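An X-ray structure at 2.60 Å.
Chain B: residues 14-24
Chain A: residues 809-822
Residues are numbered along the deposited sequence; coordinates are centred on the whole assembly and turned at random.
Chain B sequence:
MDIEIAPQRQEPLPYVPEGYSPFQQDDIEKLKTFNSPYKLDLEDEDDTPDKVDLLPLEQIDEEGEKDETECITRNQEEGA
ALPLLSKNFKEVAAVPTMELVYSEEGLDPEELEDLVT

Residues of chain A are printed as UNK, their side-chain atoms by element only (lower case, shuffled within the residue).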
ATOM      1  N   PRO B  14       1.853  19.868 -23.789  1.00 87.15           N
ATOM      2  CA  PRO B  14       2.035  18.594 -23.080  1.00 79.71           C
ATOM      3  C   PRO B  14       0.752  17.777 -22.966  1.00 76.02           C
ATOM      4  O   PRO B  14      -0.329  18.313 -22.701  1.00 79.12           O
ATOM      5  CB  PRO B  14       2.527  19.034 -21.700  1.00 75.52           C
ATOM      6  CG  PRO B  14       1.949  20.375 -21.518  1.00 72.35           C
ATOM      7  CD  PRO B  14       1.993  21.021 -22.884  1.00 81.13           C
ATOM      8  N   TYR B  15       0.878  16.476 -23.192  1.00 79.55           N
ATOM      9  CA  TYR B  15      -0.236  15.562 -23.002  1.00 74.60           C
ATOM     10  C   TYR B  15      -0.340  15.196 -21.527  1.00 71.02           C
ATOM     11  O   TYR B  15       0.664  14.825 -20.914  1.00 75.19           O
ATOM     12  CB  TYR B  15      -0.059  14.296 -23.867  1.00 75.74           C
ATOM     13  CG  TYR B  15      -1.145  13.280 -23.633  1.00 69.97           C
ATOM     14  CD1 TYR B  15      -2.448  13.525 -24.055  1.00 73.57           C
ATOM     15  CD2 TYR B  15      -0.881  12.098 -22.956  1.00 67.51           C
ATOM     16  CE1 TYR B  15      -3.459  12.614 -23.821  1.00 74.18           C
ATOM     17  CE2 TYR B  15      -1.883  11.181 -22.717  1.00 73.21           C
ATOM     18  CZ  TYR B  15      -3.175  11.446 -23.151  1.00 76.34           C
ATOM     19  OH  TYR B  15      -4.190  10.541 -22.919  1.00 78.97           O
ATOM     20  N   VAL B  16      -1.534  15.315 -20.949  1.00 71.13           N
ATOM     21  CA  VAL B  16      -1.755  14.823 -19.582  1.00 73.61           C
ATOM     22  C   VAL B  16      -3.066  14.039 -19.470  1.00 74.15           C
ATOM     23  O   VAL B  16      -4.147  14.613 -19.448  1.00 78.92           O
ATOM     24  CB  VAL B  16      -1.761  15.958 -18.537  1.00 64.01           C
ATOM     25  CG1 VAL B  16      -1.995  15.371 -17.163  1.00 65.87           C
ATOM     26  CG2 VAL B  16      -0.448  16.712 -18.557  1.00 59.90           C
ATOM     27  N   PRO B  17      -2.962  12.712 -19.372  1.00 71.64           N
ATOM     28  CA  PRO B  17      -4.119  11.823 -19.455  1.00 76.16           C
ATOM     29  C   PRO B  17      -5.039  11.916 -18.264  1.00 79.89           C
ATOM     30  O   PRO B  17      -4.574  12.210 -17.162  1.00 79.57           O
ATOM     31  CB  PRO B  17      -3.485  10.438 -19.508  1.00 74.38           C
ATOM     32  CG  PRO B  17      -2.255  10.603 -18.722  1.00 73.48           C
ATOM     33  CD  PRO B  17      -1.734  11.965 -19.082  1.00 68.42           C
ATOM     34  N   GLU B  18      -6.330  11.694 -18.510  1.00 84.83           N
ATOM     35  CA  GLU B  18      -7.283  11.277 -17.478  1.00 83.07           C
ATOM     36  C   GLU B  18      -7.252  12.127 -16.195  1.00 83.89           C
ATOM     37  O   GLU B  18      -7.310  11.571 -15.089  1.00 81.17           O
ATOM     38  CB  GLU B  18      -7.033   9.785 -17.138  1.00 78.03           C
ATOM     39  CG  GLU B  18      -7.455   8.783 -18.241  1.00 77.01           C
ATOM     40  CD  GLU B  18      -6.405   7.691 -18.536  1.00 83.79           C
ATOM     41  OE1 GLU B  18      -5.608   7.342 -17.631  1.00 77.10           O
ATOM     42  OE2 GLU B  18      -6.381   7.182 -19.694  1.00 78.90           O
ATOM     43  N   GLY B  19      -7.154  13.456 -16.340  1.00 81.82           N
ATOM     44  CA  GLY B  19      -7.146  14.373 -15.200  1.00 79.61           C
ATOM     45  C   GLY B  19      -6.132  14.055 -14.111  1.00 77.69           C
ATOM     46  O   GLY B  19      -6.397  14.226 -12.913  1.00 76.40           O
ATOM     47  N   TYR B  20      -4.962  13.595 -14.551  1.00 77.13           N
ATOM     48  CA  TYR B  20      -3.869  13.188 -13.677  1.00 73.54           C
ATOM     49  C   TYR B  20      -3.265  14.351 -12.907  1.00 72.96           C
ATOM     50  O   TYR B  20      -2.938  15.387 -13.477  1.00 75.05           O
ATOM     51  CB  TYR B  20      -2.777  12.492 -14.495  1.00 75.24           C
ATOM     52  CG  TYR B  20      -1.578  12.013 -13.693  1.00 73.70           C
ATOM     53  CD1 TYR B  20      -1.663  10.893 -12.866  1.00 64.92           C
ATOM     54  CD2 TYR B  20      -0.351  12.663 -13.791  1.00 69.95           C
ATOM     55  CE1 TYR B  20      -0.562  10.452 -12.141  1.00 64.80           C
ATOM     56  CE2 TYR B  20       0.752  12.222 -13.085  1.00 66.03           C
ATOM     57  CZ  TYR B  20       0.642  11.125 -12.256  1.00 67.16           C
ATOM     58  OH  TYR B  20       1.745  10.706 -11.541  1.00 66.70           O
ATOM     59  N   SER B  21      -3.138  14.169 -11.597  1.00 77.79           N
ATOM     60  CA  SER B  21      -2.355  15.076 -10.767  1.00 74.95           C
ATOM     61  C   SER B  21      -1.069  14.366 -10.340  1.00 71.75           C
ATOM     62  O   SER B  21      -1.122  13.316  -9.683  1.00 71.26           O
ATOM     63  CB  SER B  21      -3.153  15.539  -9.544  1.00 76.62           C
ATOM     64  OG  SER B  21      -4.133  16.507  -9.879  1.00 80.50           O
ATOM     65  N   PRO B  22       0.092  14.923 -10.733  1.00 70.90           N
ATOM     66  CA  PRO B  22       1.402  14.368 -10.356  1.00 69.94           C
ATOM     67  C   PRO B  22       1.659  14.417  -8.851  1.00 76.64           C
ATOM     68  O   PRO B  22       1.142  15.289  -8.122  1.00 77.36           O
ATOM     69  CB  PRO B  22       2.403  15.267 -11.095  1.00 66.80           C
ATOM     70  CG  PRO B  22       1.600  15.992 -12.139  1.00 68.21           C
ATOM     71  CD  PRO B  22       0.209  16.100 -11.610  1.00 64.96           C
ATOM     72  N   PHE B  23       2.479  13.485  -8.387  1.00 72.42           N
ATOM     73  CA  PHE B  23       2.872  13.479  -6.992  1.00 69.60           C
ATOM     74  C   PHE B  23       3.953  14.522  -6.772  1.00 76.94           C
ATOM     75  O   PHE B  23       4.992  14.517  -7.429  1.00 79.61           O
ATOM     76  CB  PHE B  23       3.313  12.075  -6.572  1.00 65.73           C
ATOM     77  CG  PHE B  23       2.161  11.121  -6.450  1.00 74.81           C
ATOM     78  CD1 PHE B  23       1.587  10.546  -7.598  1.00 77.28           C
ATOM     79  CD2 PHE B  23       1.594  10.854  -5.208  1.00 70.05           C
ATOM     80  CE1 PHE B  23       0.486   9.691  -7.503  1.00 76.37           C
ATOM     81  CE2 PHE B  23       0.499  10.004  -5.089  1.00 74.05           C
ATOM     82  CZ  PHE B  23      -0.062   9.417  -6.237  1.00 76.97           C
ATOM     83  N   GLN B  24       3.671  15.440  -5.859  1.00 81.19           N
ATOM     84  CA  GLN B  24       4.583  16.525  -5.513  1.00 80.82           C
ATOM     85  C   GLN B  24       5.864  16.044  -4.839  1.00 81.70           C
ATOM     86  O   GLN B  24       5.947  14.907  -4.375  1.00 81.12           O
ATOM     87  CB  GLN B  24       3.877  17.510  -4.589  1.00 82.74           C
ATOM     88  CG  GLN B  24       2.489  17.879  -5.031  1.00 82.65           C
ATOM     89  CD  GLN B  24       2.507  19.022  -6.011  1.00 92.56           C
ATOM     90  OE1 GLN B  24       1.997  20.109  -5.714  1.00104.88           O
ATOM     91  NE2 GLN B  24       3.103  18.799  -7.189  1.00 94.31           N
TER
ATOM     92  N   UNK A 809       0.451   3.599 -26.879  1.00 62.22           N
ATOM     93  CA  UNK A 809       1.802   4.046 -26.570  1.00 60.20           C
ATOM     94  C   UNK A 809       1.796   5.403 -25.851  1.00 62.28           C
ATOM     95  O   UNK A 809       2.555   5.611 -24.902  1.00 65.78           O
ATOM     96  c   UNK A 809       2.633   4.124 -27.840  1.00 59.05           C
ATOM     97  N   UNK A 810       0.928   6.309 -26.284  1.00 64.75           N
ATOM     98  CA  UNK A 810       0.915   7.662 -25.748  1.00 66.19           C
ATOM     99  C   UNK A 810       0.773   7.696 -24.220  1.00 66.80           C
ATOM    100  O   UNK A 810       1.512   8.404 -23.527  1.00 65.60           O
ATOM    101  c   UNK A 810      -0.075   9.987 -26.205  1.00 73.59           C
ATOM    102  n   UNK A 810      -1.206  12.491 -29.916  1.00 73.71           N
ATOM    103  c   UNK A 810      -1.197  12.284 -28.598  1.00 77.58           C
ATOM    104  c   UNK A 810      -0.211   8.470 -26.399  1.00 67.54           C
ATOM    105  c   UNK A 810      -1.320  10.736 -26.668  1.00 73.80           C
ATOM    106  n   UNK A 810      -1.312  11.048 -28.099  1.00 76.11           N
ATOM    107  n   UNK A 810      -1.073  13.324 -27.777  1.00 87.27           N
ATOM    108  N   UNK A 811      -0.170   6.927 -23.693  1.00 62.84           N
ATOM    109  CA  UNK A 811      -0.438   6.969 -22.260  1.00 65.79           C
ATOM    110  C   UNK A 811       0.581   6.168 -21.490  1.00 65.63           C
ATOM    111  O   UNK A 811       0.846   6.449 -20.331  1.00 64.53           O
ATOM    112  o   UNK A 811      -3.338   6.959 -23.694  1.00 68.05           O
ATOM    113  c   UNK A 811      -2.920   7.268 -22.563  1.00 69.83           C
ATOM    114  o   UNK A 811      -3.362   8.231 -21.908  1.00 76.84           O
ATOM    115  c   UNK A 811      -1.828   6.436 -21.946  1.00 66.58           C
ATOM    116  N   UNK A 812       1.137   5.159 -22.141  1.00 63.33           N
ATOM    117  CA  UNK A 812       2.122   4.312 -21.503  1.00 57.63           C
ATOM    118  C   UNK A 812       3.397   5.090 -21.266  1.00 60.77           C
ATOM    119  O   UNK A 812       4.010   5.003 -20.196  1.00 54.88           O
ATOM    120  c   UNK A 812       2.393   3.071 -22.353  1.00 56.72           C
ATOM    121  s   UNK A 812       1.133   1.795 -22.172  1.00 55.51           S
ATOM    122  N   UNK A 813       3.791   5.860 -22.272  1.00 59.36           N
ATOM    123  CA  UNK A 813       4.953   6.712 -22.134  1.00 61.36           C
ATOM    124  C   UNK A 813       4.754   7.669 -20.979  1.00 62.59           C
ATOM    125  O   UNK A 813       5.671   7.890 -20.198  1.00 65.15           O
ATOM    126  c   UNK A 813       7.234   6.090 -24.020  1.00 59.86           C
ATOM    127  c   UNK A 813       5.221   7.486 -23.416  1.00 59.64           C
ATOM    128  c   UNK A 813       5.912   6.679 -24.482  1.00 60.36           C
ATOM    129  o   UNK A 813       7.277   4.878 -23.729  1.00 54.74           O
ATOM    130  o   UNK A 813       8.238   6.831 -23.965  1.00 64.76           O
ATOM    131  N   UNK A 814       3.554   8.229 -20.858  1.00 61.66           N
ATOM    132  CA  UNK A 814       3.306   9.224 -19.825  1.00 65.09           C
ATOM    133  C   UNK A 814       3.458   8.618 -18.436  1.00 67.34           C
ATOM    134  O   UNK A 814       4.148   9.161 -17.561  1.00 58.43           O
ATOM    135  c   UNK A 814       1.009  12.758 -16.954  1.00 65.75           C
ATOM    136  c   UNK A 814       0.741  11.427 -16.716  1.00 68.97           C
ATOM    137  c   UNK A 814       1.030  10.476 -17.702  1.00 65.64           C
ATOM    138  c   UNK A 814       1.911   9.827 -19.974  1.00 64.72           C
ATOM    139  c   UNK A 814       1.858  12.194 -19.148  1.00 63.38           C
ATOM    140  c   UNK A 814       1.590  10.854 -18.925  1.00 64.84           C
ATOM    141  c   UNK A 814       1.566  13.144 -18.173  1.00 66.78           C
ATOM    142  N   UNK A 815       2.795   7.482 -18.244  1.00 64.93           N
ATOM    143  CA  UNK A 815       2.760   6.839 -16.952  1.00 59.88           C
ATOM    144  C   UNK A 815       4.116   6.271 -16.584  1.00 58.62           C
ATOM    145  O   UNK A 815       4.573   6.430 -15.459  1.00 54.74           O
ATOM    146  c   UNK A 815      -1.942   6.745 -17.520  1.00 65.05           C
ATOM    147  c   UNK A 815       0.094   7.261 -15.741  1.00 64.29           C
ATOM    148  c   UNK A 815      -2.145   7.596 -16.457  1.00 65.99           C
ATOM    149  c   UNK A 815       0.333   6.391 -16.785  1.00 57.12           C
ATOM    150  c   UNK A 815      -0.697   6.151 -17.682  1.00 66.65           C
ATOM    151  c   UNK A 815      -1.134   7.848 -15.570  1.00 65.93           C
ATOM    152  o   UNK A 815      -3.365   8.201 -16.263  1.00 74.58           O
ATOM    153  c   UNK A 815       1.683   5.771 -16.954  1.00 52.03           C
ATOM    154  N   UNK A 816       4.766   5.640 -17.552  1.00 58.90           N
ATOM    155  CA  UNK A 816       6.055   5.017 -17.300  1.00 62.64           C
ATOM    156  C   UNK A 816       7.047   6.094 -16.907  1.00 58.27           C
ATOM    157  O   UNK A 816       7.891   5.885 -16.038  1.00 59.92           O
ATOM    158  o   UNK A 816       7.146   5.053 -19.498  1.00 62.59           O
ATOM    159  c   UNK A 816       6.554   4.219 -18.520  1.00 60.22           C
ATOM    160  N   UNK A 817       6.924   7.258 -17.526  1.00 57.14           N
ATOM    161  CA  UNK A 817       7.735   8.396 -17.129  1.00 58.91           C
ATOM    162  C   UNK A 817       7.423   8.888 -15.701  1.00 60.91           C
ATOM    163  O   UNK A 817       8.330   9.203 -14.940  1.00 56.85           O
ATOM    164  c   UNK A 817       8.372   9.319 -19.397  1.00 55.18           C
ATOM    165  c   UNK A 817       7.845  10.168 -20.537  1.00 62.41           C
ATOM    166  c   UNK A 817       7.563   9.523 -18.134  1.00 55.90           C
ATOM    167  c   UNK A 817       8.527   9.804 -21.855  1.00 64.71           C
ATOM    168  n   UNK A 817       8.045  10.660 -22.995  1.00 63.96           N
ATOM    169  N   UNK A 818       6.151   8.946 -15.335  1.00 62.19           N
ATOM    170  CA  UNK A 818       5.807   9.379 -13.996  1.00 58.51           C
ATOM    171  C   UNK A 818       6.339   8.380 -12.989  1.00 63.74           C
ATOM    172  O   UNK A 818       6.885   8.760 -11.963  1.00 70.31           O
ATOM    173  o   UNK A 818       4.148  12.137 -12.453  1.00 73.62           O
ATOM    174  o   UNK A 818       4.926  12.926 -14.367  1.00 71.18           O
ATOM    175  c   UNK A 818       4.311  12.056 -13.699  1.00 71.97           C
ATOM    176  c   UNK A 818       4.297   9.545 -13.838  1.00 58.75           C
ATOM    177  c   UNK A 818       3.755  10.839 -14.418  1.00 58.48           C
ATOM    178  N   UNK A 819       6.202   7.096 -13.286  1.00 61.97           N
ATOM    179  CA  UNK A 819       6.609   6.062 -12.341  1.00 59.46           C
ATOM    180  C   UNK A 819       8.113   6.082 -12.167  1.00 63.63           C
ATOM    181  O   UNK A 819       8.623   6.024 -11.049  1.00 68.88           O
ATOM    182  c   UNK A 819       6.814   3.269 -10.885  1.00 63.58           C
ATOM    183  c   UNK A 819       6.933   3.452 -12.365  1.00 54.74           C
ATOM    184  c   UNK A 819       6.418   2.233 -13.081  1.00 58.88           C
ATOM    185  c   UNK A 819       6.141   4.682 -12.813  1.00 54.24           C
ATOM    186  N   UNK A 820       8.816   6.163 -13.289  1.00 64.31           N
ATOM    187  CA  UNK A 820      10.269   6.150 -13.294  1.00 64.55           C
ATOM    188  C   UNK A 820      10.817   7.244 -12.374  1.00 70.32           C
ATOM    189  O   UNK A 820      11.720   7.010 -11.559  1.00 70.96           O
ATOM    190  c   UNK A 820      10.774   6.337 -14.717  1.00 58.81           C
ATOM    191  o   UNK A 820      12.131   5.973 -14.835  1.00 65.03           O
ATOM    192  N   UNK A 821      10.230   8.428 -12.509  1.00 64.84           N
ATOM    193  CA  UNK A 821      10.588   9.607 -11.744  1.00 67.39           C
ATOM    194  C   UNK A 821      10.515   9.339 -10.242  1.00 68.80           C
ATOM    195  O   UNK A 821      11.476   9.574  -9.502  1.00 70.22           O
ATOM    196  c   UNK A 821       6.922  13.613 -10.729  1.00 75.69           C
ATOM    197  n   UNK A 821       6.273  13.793  -9.580  1.00 73.96           N
ATOM    198  n   UNK A 821       6.261  13.676 -11.880  1.00 71.10           N
ATOM    199  c   UNK A 821      10.122  12.141 -11.752  1.00 66.72           C
ATOM    200  c   UNK A 821       9.012  13.154 -11.958  1.00 66.40           C
ATOM    201  c   UNK A 821       9.650  10.756 -12.127  1.00 67.36           C
ATOM    202  n   UNK A 821       8.227  13.358 -10.740  1.00 73.99           N
ATOM    203  N   UNK A 822       9.360   8.840  -9.812  1.00 65.06           N
ATOM    204  CA  UNK A 822       9.114   8.502  -8.421  1.00 66.00           C
ATOM    205  C   UNK A 822      10.129   7.473  -7.888  1.00 72.97           C
ATOM    206  O   UNK A 822      10.720   7.687  -6.834  1.00 76.45           O
ATOM    207  c   UNK A 822       6.476  10.032  -9.186  1.00 71.04           C
ATOM    208  c   UNK A 822       7.683   7.972  -8.247  1.00 61.78           C
ATOM    209  c   UNK A 822       6.712   9.121  -8.000  1.00 63.09           C
ATOM    210  c   UNK A 822       7.595   7.047  -7.077  1.00 62.47           C
TER

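Position 809 opens the helix with a single side-chain carbon, out of reach of this stretch of chain B: Ala A809. At 810, three carbons lead to a nitrogen and then a carbon carrying two more nitrogens, the carbons lying over the ring of Tyr B15: Arg A810. Its CD lies 3.8 Å from the centroid of that ring, almost on the ring normal, so the aliphatic stem covers one face while the guanidinium is hydrogen-bonded elsewhere in the structure.

Position 811 has two carbons, the second carrying two oxygens, one of them at the hydroxyl of Tyr B15. This is Asp A811, and Tyr B15 OH donates to its OD1 at 2.7 Å. Position 812, one carbon and then a sulfur, is Cys A812; 813, three carbons ending in two oxygens, is Glu A813. Neither touches this stretch of chain B.

At 814 a carbon bears a ring of six carbons with no oxygen, lying against Tyr B15, Val B16, Pro B17 and Tyr B20: Phe A814. Pro B17 CD sits 3.2 Å from the centroid of its ring, over one face, and the ring's edge points toward the face of Tyr B20. Position 815 has the same ring plus one oxygen, which reaches the carboxylate of Glu B18, with the ring beside Pro B17 and Tyr B20: Tyr A815. Its OH donates to Glu B18 OE1 at 2.8 Å, and its edge too meets Tyr B20.

Position 816, one carbon and one oxygen, is Ser A816; 817, four carbons in a row ending in nitrogen, is Lys A817. Both are out of reach. Position 818 repeats the three-carbon carboxylate, now beside a tyrosine hydroxyl: Glu A818, whose OE1 accepts from Tyr B20 OH at 2.9 Å. Position 819, four carbons forked at the second, is Leu A819, pointing away; 820, one carbon and one oxygen, is Ser A820.

At 821 three carbons, a nitrogen and a carbon with two nitrogens, ending beside Pro B22 and the carbonyl of Phe B23, give Arg A821. Its NH1 forms a salt bridge with Glu A818 OE1 at 2.7 Å; its NH2 comes within 2.6 Å of Phe B23 O, but the angle is poor for a hydrogen bond. Position 822, four carbons forked at the first with one longer arm, comes near Phe B23 without close contact: Ile A822.

The rule here is aromatic packing finished with polar ends. An irregular chain lies along one side of a helix, with Pro B17 and Tyr B20 packed against Phe A814 and Tyr A815. Three tyrosine hydroxyls each donate to a carboxylate, two from chain B and one from the helix, so each of these rings is both packed and tied by its hydroxyl to a carboxylate across the contact.

Chain A 809-822: ARDCEFYSKELSRI
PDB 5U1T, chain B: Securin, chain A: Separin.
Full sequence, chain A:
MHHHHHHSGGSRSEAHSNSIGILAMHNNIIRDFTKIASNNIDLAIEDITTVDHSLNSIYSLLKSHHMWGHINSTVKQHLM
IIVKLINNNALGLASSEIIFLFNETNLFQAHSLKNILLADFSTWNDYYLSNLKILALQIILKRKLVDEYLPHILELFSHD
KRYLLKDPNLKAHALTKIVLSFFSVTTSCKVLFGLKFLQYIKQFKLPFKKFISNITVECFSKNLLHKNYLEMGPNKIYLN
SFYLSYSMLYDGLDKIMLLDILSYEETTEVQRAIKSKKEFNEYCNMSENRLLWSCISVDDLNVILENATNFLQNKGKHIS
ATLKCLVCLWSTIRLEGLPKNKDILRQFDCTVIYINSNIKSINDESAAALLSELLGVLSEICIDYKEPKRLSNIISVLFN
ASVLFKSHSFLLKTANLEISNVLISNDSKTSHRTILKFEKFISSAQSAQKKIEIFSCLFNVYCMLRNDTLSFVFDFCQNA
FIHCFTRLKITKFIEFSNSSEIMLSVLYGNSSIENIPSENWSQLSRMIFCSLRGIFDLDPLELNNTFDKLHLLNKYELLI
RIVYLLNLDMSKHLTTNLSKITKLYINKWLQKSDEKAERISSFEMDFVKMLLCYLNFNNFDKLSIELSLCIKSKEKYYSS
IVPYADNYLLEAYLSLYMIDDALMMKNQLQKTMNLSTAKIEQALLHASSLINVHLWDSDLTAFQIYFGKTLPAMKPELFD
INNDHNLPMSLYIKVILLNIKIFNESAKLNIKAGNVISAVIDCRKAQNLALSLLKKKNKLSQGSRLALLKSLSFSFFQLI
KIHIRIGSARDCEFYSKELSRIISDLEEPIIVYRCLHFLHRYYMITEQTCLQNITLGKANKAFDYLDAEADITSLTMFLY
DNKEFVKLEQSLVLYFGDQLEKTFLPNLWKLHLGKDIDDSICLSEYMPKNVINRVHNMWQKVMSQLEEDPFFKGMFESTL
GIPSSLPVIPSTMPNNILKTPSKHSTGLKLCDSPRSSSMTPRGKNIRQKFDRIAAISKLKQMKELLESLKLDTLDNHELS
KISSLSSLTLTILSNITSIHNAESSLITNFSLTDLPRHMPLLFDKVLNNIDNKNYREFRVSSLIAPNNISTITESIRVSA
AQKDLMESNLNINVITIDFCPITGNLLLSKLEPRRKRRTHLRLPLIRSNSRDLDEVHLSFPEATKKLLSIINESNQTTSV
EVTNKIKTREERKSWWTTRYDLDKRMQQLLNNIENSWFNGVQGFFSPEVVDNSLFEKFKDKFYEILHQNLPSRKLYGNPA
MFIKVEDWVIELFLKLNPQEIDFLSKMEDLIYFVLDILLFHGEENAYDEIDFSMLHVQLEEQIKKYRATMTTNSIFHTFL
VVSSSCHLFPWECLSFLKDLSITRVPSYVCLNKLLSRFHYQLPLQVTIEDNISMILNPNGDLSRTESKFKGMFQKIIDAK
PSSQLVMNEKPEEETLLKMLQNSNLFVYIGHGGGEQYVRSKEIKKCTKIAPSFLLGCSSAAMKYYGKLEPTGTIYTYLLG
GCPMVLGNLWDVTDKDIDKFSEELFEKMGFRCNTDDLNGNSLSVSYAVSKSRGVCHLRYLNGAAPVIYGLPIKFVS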